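Local atomic coordinates of heterodimeric restriction endonuclease R.BspD6I small subunit (Bacillus sp., PDB entry 2P14), a protein that probably cleaves DNA as the catalytic subunit of a heterodimeric type IIS restriction endonuclease, working in complex with a site-specific nickase subunit. Residues N19-W23 and G48-G52; K36-F42 and V58-E64. All coordinates share one frame; numbering follows the deposited sequence. Where two conformers were deposited one is given.

Contact 1: residues N19-W23 and G48-G52; sequences NYFEW and GHPIG
Pro-50 overlaps the ring faces of Tyr-20 and Trp-23 on helix 17-32 at once, a pair of CH-pi contacts that packs the small antiparallel hairpin of strands 43-44 and 50-52 against the start of that helix. Its CG sits over the middle of the Tyr-20 ring, 3.7 Å from the centroid and only 10° off the ring normal. Its CD lies over the face of the Trp-23 five-membered ring, 4.0 Å from that ring's centroid. In Trp-23, CG anti to the backbone N (chi1 172°) swings the indole over Pro-50 CD. Nearer the helix, Trp-23 CB meets Pro-50 CB at 3.5 Å. Replacing Tyr-20 by an alanine would probably open a gap beside Pro-50 CG and leave the water that joins the phenol oxygen to Pro-50 O without one of its partners. No direct hydrogen bond crosses between 19-23 and 48-52, so water does the polar work. Asn-19 ND2 donates to two waters, one held by Pro-50 O and the other by Ile-51 O. Beside this amide, Gly-52 CA comes 3.5 Å from Asn-19 OD1. A further water donates to both Asn-19 O and Glu-22 OE2.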
# COMPACT_ATOMS: atom_id res chain seq x y z
N ASN A 19 1.75 -13.57 -5.11
CA ASN A 19 1.14 -14.09 -3.89
C ASN A 19 2.00 -13.80 -2.67
O ASN A 19 1.51 -13.43 -1.59
CB ASN A 19 0.91 -15.61 -4.00
CG ASN A 19 -0.23 -15.99 -4.94
OD1 ASN A 19 -1.02 -15.16 -5.38
ND2 ASN A 19 -0.31 -17.28 -5.24
N TYR A 20 3.32 -13.96 -2.82
CA TYR A 20 4.23 -13.72 -1.69
C TYR A 20 4.44 -12.23 -1.41
O TYR A 20 4.68 -11.85 -0.28
CB TYR A 20 5.57 -14.43 -1.87
CG TYR A 20 5.47 -15.93 -1.68
CD1 TYR A 20 5.86 -16.53 -0.49
CD2 TYR A 20 4.96 -16.74 -2.70
CE1 TYR A 20 5.76 -17.97 -0.33
CE2 TYR A 20 4.84 -18.12 -2.55
CZ TYR A 20 5.25 -18.71 -1.37
OH TYR A 20 5.14 -20.10 -1.30
N PHE A 21 4.29 -11.41 -2.44
CA PHE A 21 4.44 -9.95 -2.27
C PHE A 21 3.31 -9.41 -1.41
O PHE A 21 3.55 -8.67 -0.43
CB PHE A 21 4.48 -9.30 -3.65
CG PHE A 21 4.88 -7.86 -3.65
CD1 PHE A 21 6.06 -7.44 -3.06
CD2 PHE A 21 4.07 -6.92 -4.29
CE1 PHE A 21 6.42 -6.07 -3.10
CE2 PHE A 21 4.41 -5.57 -4.31
CZ PHE A 21 5.60 -5.15 -3.75
N GLU A 22 2.07 -9.77 -1.74
CA GLU A 22 0.92 -9.29 -0.93
C GLU A 22 0.99 -9.89 0.48
O GLU A 22 0.79 -9.19 1.48
CB GLU A 22 -0.43 -9.58 -1.62
CG GLU A 22 -0.83 -11.04 -1.75
CD GLU A 22 -2.09 -11.23 -2.61
OE1 GLU A 22 -2.74 -10.24 -2.96
OE2 GLU A 22 -2.42 -12.41 -2.89
N TRP A 23 1.37 -11.16 0.57
CA TRP A 23 1.50 -11.78 1.87
C TRP A 23 2.56 -11.12 2.76
O TRP A 23 2.32 -10.88 3.96
CB TRP A 23 1.84 -13.27 1.69
CG TRP A 23 2.19 -14.01 2.96
CD1 TRP A 23 1.33 -14.41 3.94
CD2 TRP A 23 3.50 -14.41 3.38
NE1 TRP A 23 2.02 -15.09 4.93
CE2 TRP A 23 3.35 -15.10 4.62
CE3 TRP A 23 4.78 -14.31 2.81
CZ2 TRP A 23 4.44 -15.66 5.30
CZ3 TRP A 23 5.86 -14.84 3.49
CH2 TRP A 23 5.69 -15.52 4.73
N GLY A 48 1.19 -22.75 5.64
CA GLY A 48 1.23 -21.33 5.96
C GLY A 48 1.74 -20.47 4.80
O GLY A 48 2.02 -19.29 4.99
N HIS A 49 1.91 -21.08 3.63
CA HIS A 49 2.31 -20.37 2.40
C HIS A 49 1.11 -19.68 1.77
O HIS A 49 0.04 -20.27 1.67
CB HIS A 49 2.89 -21.35 1.37
CG HIS A 49 4.34 -21.67 1.59
ND1 HIS A 49 4.80 -22.30 2.72
CD2 HIS A 49 5.43 -21.42 0.82
CE1 HIS A 49 6.11 -22.43 2.64
NE2 HIS A 49 6.52 -21.92 1.50
N PRO A 50 1.31 -18.44 1.29
CA PRO A 50 0.22 -17.77 0.61
C PRO A 50 -0.01 -18.47 -0.72
O PRO A 50 0.95 -18.84 -1.42
CB PRO A 50 0.77 -16.34 0.39
CG PRO A 50 2.28 -16.55 0.32
CD PRO A 50 2.54 -17.62 1.34
N ILE A 51 -1.28 -18.64 -1.07
CA ILE A 51 -1.66 -19.32 -2.31
C ILE A 51 -2.70 -18.56 -3.13
O ILE A 51 -3.29 -19.13 -4.04
CB ILE A 51 -2.11 -20.81 -2.08
CG1 ILE A 51 -3.19 -20.93 -1.00
CG2 ILE A 51 -0.91 -21.70 -1.78
CD1 ILE A 51 -4.55 -20.51 -1.43
N GLY A 52 -2.90 -17.27 -2.85
CA GLY A 52 -3.79 -16.45 -3.66
C GLY A 52 -5.25 -16.77 -3.35
O GLY A 52 -5.65 -16.74 -2.18
O HOH W 1 -1.43 -14.67 -1.78
O HOH W 2 1.58 -19.09 -4.18
O HOH W 3 -2.28 -18.61 -6.90
O HOH W 4 2.63 -20.96 -2.20

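Contact 2: residues K36-F42 and V58-E64; sequences KNLVPNF and VEDILVE
Lys-36 N and Asn-37 N both donate to Glu-64 O, at 2.8 Å and 3.3 Å, which makes a classic beta bulge at the start of the antiparallel pair 37-40 and 61-64. The second donor lies in the carbonyl plane, on a lone pair; the first comes in nearly along the C=O axis. Asn-37 O takes Glu-64 N in return, while Glu-64 OE2 is hydrogen-bonded to Tyr-97 OH of helix 80-98. Leu-38 points to the face opposite that of Asn-37 and Glu-64, with CG anti to the backbone N (chi1 178°), and this carries CD1 across to Val-63 CB at 3.7 Å and Ile-61 CG2 at 3.8 Å. Val-39 and Leu-62 exchange two backbone bonds, and a water links Val-39 O to Glu-59 O. Pro-40 falls opposite Ile-61 in a non-hydrogen-bonded pair, where its missing N-H costs no bond to the neighbouring strand. Asn-41, the centre of an inverse gamma turn, bonds through N to Asp-60 O and through ND2 to Val-58 O (3.0 Å), the latter from well above the carbonyl plane, while its OD1 takes Ile-55 N. Phe-42 closes the run: Pro-40 CB lies 3.5 Å above the plane of its ring, toward the rim, and Ile-61 CG1 meets the ring edge. Asp-60 OD2 accepts from Cys-74 N, and its backbone N donates to Glu-73 OE1; this pairing of Asp-60 with Glu-73 on the adjacent strand 69-75 is consistent with the acidic pair of a PD-(D/E)XK nuclease site.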
# COMPACT_ATOMS: atom_id res chain seq x y z
N LYS A 36 -7.93 -2.55 14.55
CA LYS A 36 -9.17 -3.18 14.99
C LYS A 36 -9.50 -4.41 14.15
O LYS A 36 -9.91 -5.43 14.71
CB LYS A 36 -10.36 -2.22 15.07
CG LYS A 36 -10.48 -1.18 13.99
CD LYS A 36 -11.52 -0.12 14.35
CE LYS A 36 -12.89 -0.49 13.83
NZ LYS A 36 -13.80 0.68 13.93
N ASN A 37 -9.27 -4.32 12.84
CA ASN A 37 -9.42 -5.46 11.94
C ASN A 37 -8.31 -5.45 10.90
O ASN A 37 -7.87 -4.38 10.48
CB ASN A 37 -10.75 -5.39 11.18
CG ASN A 37 -11.96 -5.23 12.07
OD1 ASN A 37 -12.71 -4.25 11.96
ND2 ASN A 37 -12.18 -6.21 12.93
N LEU A 38 -7.90 -6.63 10.48
CA LEU A 38 -6.91 -6.77 9.40
C LEU A 38 -7.39 -7.91 8.53
O LEU A 38 -7.55 -9.04 9.00
CB LEU A 38 -5.50 -7.07 9.95
CG LEU A 38 -4.37 -7.30 8.94
CD1 LEU A 38 -4.06 -6.01 8.13
CD2 LEU A 38 -3.12 -7.78 9.65
N VAL A 39 -7.66 -7.62 7.26
CA VAL A 39 -8.33 -8.60 6.37
C VAL A 39 -7.47 -8.82 5.13
O VAL A 39 -7.44 -7.95 4.23
CB VAL A 39 -9.73 -8.10 5.96
CG1 VAL A 39 -10.50 -9.21 5.23
CG2 VAL A 39 -10.51 -7.67 7.18
N PRO A 40 -6.73 -9.94 5.07
CA PRO A 40 -6.00 -10.30 3.86
C PRO A 40 -6.94 -10.95 2.86
O PRO A 40 -7.64 -11.92 3.20
CB PRO A 40 -4.95 -11.30 4.38
CG PRO A 40 -5.61 -11.98 5.55
CD PRO A 40 -6.51 -10.92 6.17
N ASN A 41 -6.99 -10.40 1.65
CA ASN A 41 -7.80 -11.02 0.60
C ASN A 41 -7.01 -12.07 -0.18
O ASN A 41 -6.77 -11.92 -1.38
CB ASN A 41 -8.40 -9.95 -0.33
CG ASN A 41 -9.29 -10.54 -1.39
OD1 ASN A 41 -9.80 -11.66 -1.19
ND2 ASN A 41 -9.50 -9.84 -2.48
N PHE A 42 -6.61 -13.11 0.53
CA PHE A 42 -5.92 -14.26 -0.07
C PHE A 42 -5.92 -15.33 1.00
O PHE A 42 -6.25 -15.08 2.17
CB PHE A 42 -4.48 -13.91 -0.53
CG PHE A 42 -3.63 -13.21 0.53
CD1 PHE A 42 -2.91 -13.96 1.48
CD2 PHE A 42 -3.53 -11.82 0.56
CE1 PHE A 42 -2.13 -13.32 2.45
CE2 PHE A 42 -2.75 -11.19 1.55
CZ PHE A 42 -2.06 -11.94 2.46
N VAL A 58 -12.25 -6.99 -4.57
CA VAL A 58 -11.88 -6.58 -3.20
C VAL A 58 -10.38 -6.30 -3.12
O VAL A 58 -9.56 -7.04 -3.68
CB VAL A 58 -12.27 -7.66 -2.19
CG1 VAL A 58 -11.82 -7.30 -0.76
CG2 VAL A 58 -13.81 -7.86 -2.26
N GLU A 59 -10.03 -5.23 -2.40
CA GLU A 59 -8.62 -4.88 -2.16
C GLU A 59 -7.76 -6.02 -1.62
O GLU A 59 -8.23 -6.92 -0.91
CB GLU A 59 -8.55 -3.68 -1.20
CG GLU A 59 -9.22 -3.91 0.16
CD GLU A 59 -10.75 -3.60 0.18
OE1 GLU A 59 -11.36 -3.37 -0.89
OE2 GLU A 59 -11.31 -3.62 1.31
N ASP A 60 -6.46 -5.96 -1.93
CA ASP A 60 -5.55 -7.02 -1.49
C ASP A 60 -5.51 -7.21 0.03
O ASP A 60 -5.50 -8.34 0.52
CB ASP A 60 -4.11 -6.78 -1.98
CG ASP A 60 -3.98 -6.83 -3.50
OD1 ASP A 60 -4.88 -7.33 -4.18
OD2 ASP A 60 -2.96 -6.33 -4.03
N ILE A 61 -5.48 -6.10 0.77
CA ILE A 61 -5.42 -6.10 2.23
C ILE A 61 -6.19 -4.89 2.71
O ILE A 61 -6.10 -3.83 2.11
CB ILE A 61 -3.97 -5.99 2.79
CG1 ILE A 61 -3.07 -7.06 2.17
CG2 ILE A 61 -3.93 -6.11 4.32
CD1 ILE A 61 -1.59 -6.64 2.16
N LEU A 62 -6.98 -5.09 3.76
CA LEU A 62 -7.62 -3.95 4.43
C LEU A 62 -7.15 -3.94 5.87
O LEU A 62 -7.18 -4.98 6.53
CB LEU A 62 -9.15 -4.07 4.42
CG LEU A 62 -9.93 -3.07 5.26
CD1 LEU A 62 -9.80 -1.63 4.66
CD2 LEU A 62 -11.41 -3.54 5.35
N VAL A 63 -6.70 -2.77 6.35
CA VAL A 63 -6.44 -2.62 7.79
C VAL A 63 -7.34 -1.49 8.32
O VAL A 63 -7.34 -0.37 7.78
CB VAL A 63 -4.94 -2.37 8.10
CG1 VAL A 63 -4.48 -1.06 7.54
CG2 VAL A 63 -4.64 -2.44 9.60
N GLU A 64 -8.15 -1.83 9.33
CA GLU A 64 -9.04 -0.84 9.92
C GLU A 64 -8.51 -0.44 11.27
O GLU A 64 -8.38 -1.26 12.16
CB GLU A 64 -10.46 -1.40 10.04
CG GLU A 64 -11.06 -1.65 8.67
CD GLU A 64 -12.51 -2.12 8.73
OE1 GLU A 64 -12.85 -2.93 9.64
OE2 GLU A 64 -13.28 -1.69 7.85
O HOH W 5 -8.97 -7.43 1.88

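In the fold
The centres of contacts 1 and 2 lie about 13 Å apart, and their segments alternate along the chain: 19-23, 36-42, 48-52, 58-64. Helix 17-32 leads into strand 37-40, an outer strand of the mixed sheet; the chain then makes the hairpin of strands 43-44 and 50-52 before returning as strand 61-64 beside 37-40. The contacts meet chiefly round Phe-42, whose CB lies 3.5 Å from both Glu-22 OE2 and Gly-52 O, and whose CZ packs on Trp-23 CA; Glu-22 O also packs on Ile-61 CD1 at 3.5 Å. Helix 17-32 thus packs on both the hairpin and the outer strand pair of the probable PD-(D/E)XK core, the hairpin lying between the two paired strands in the chain.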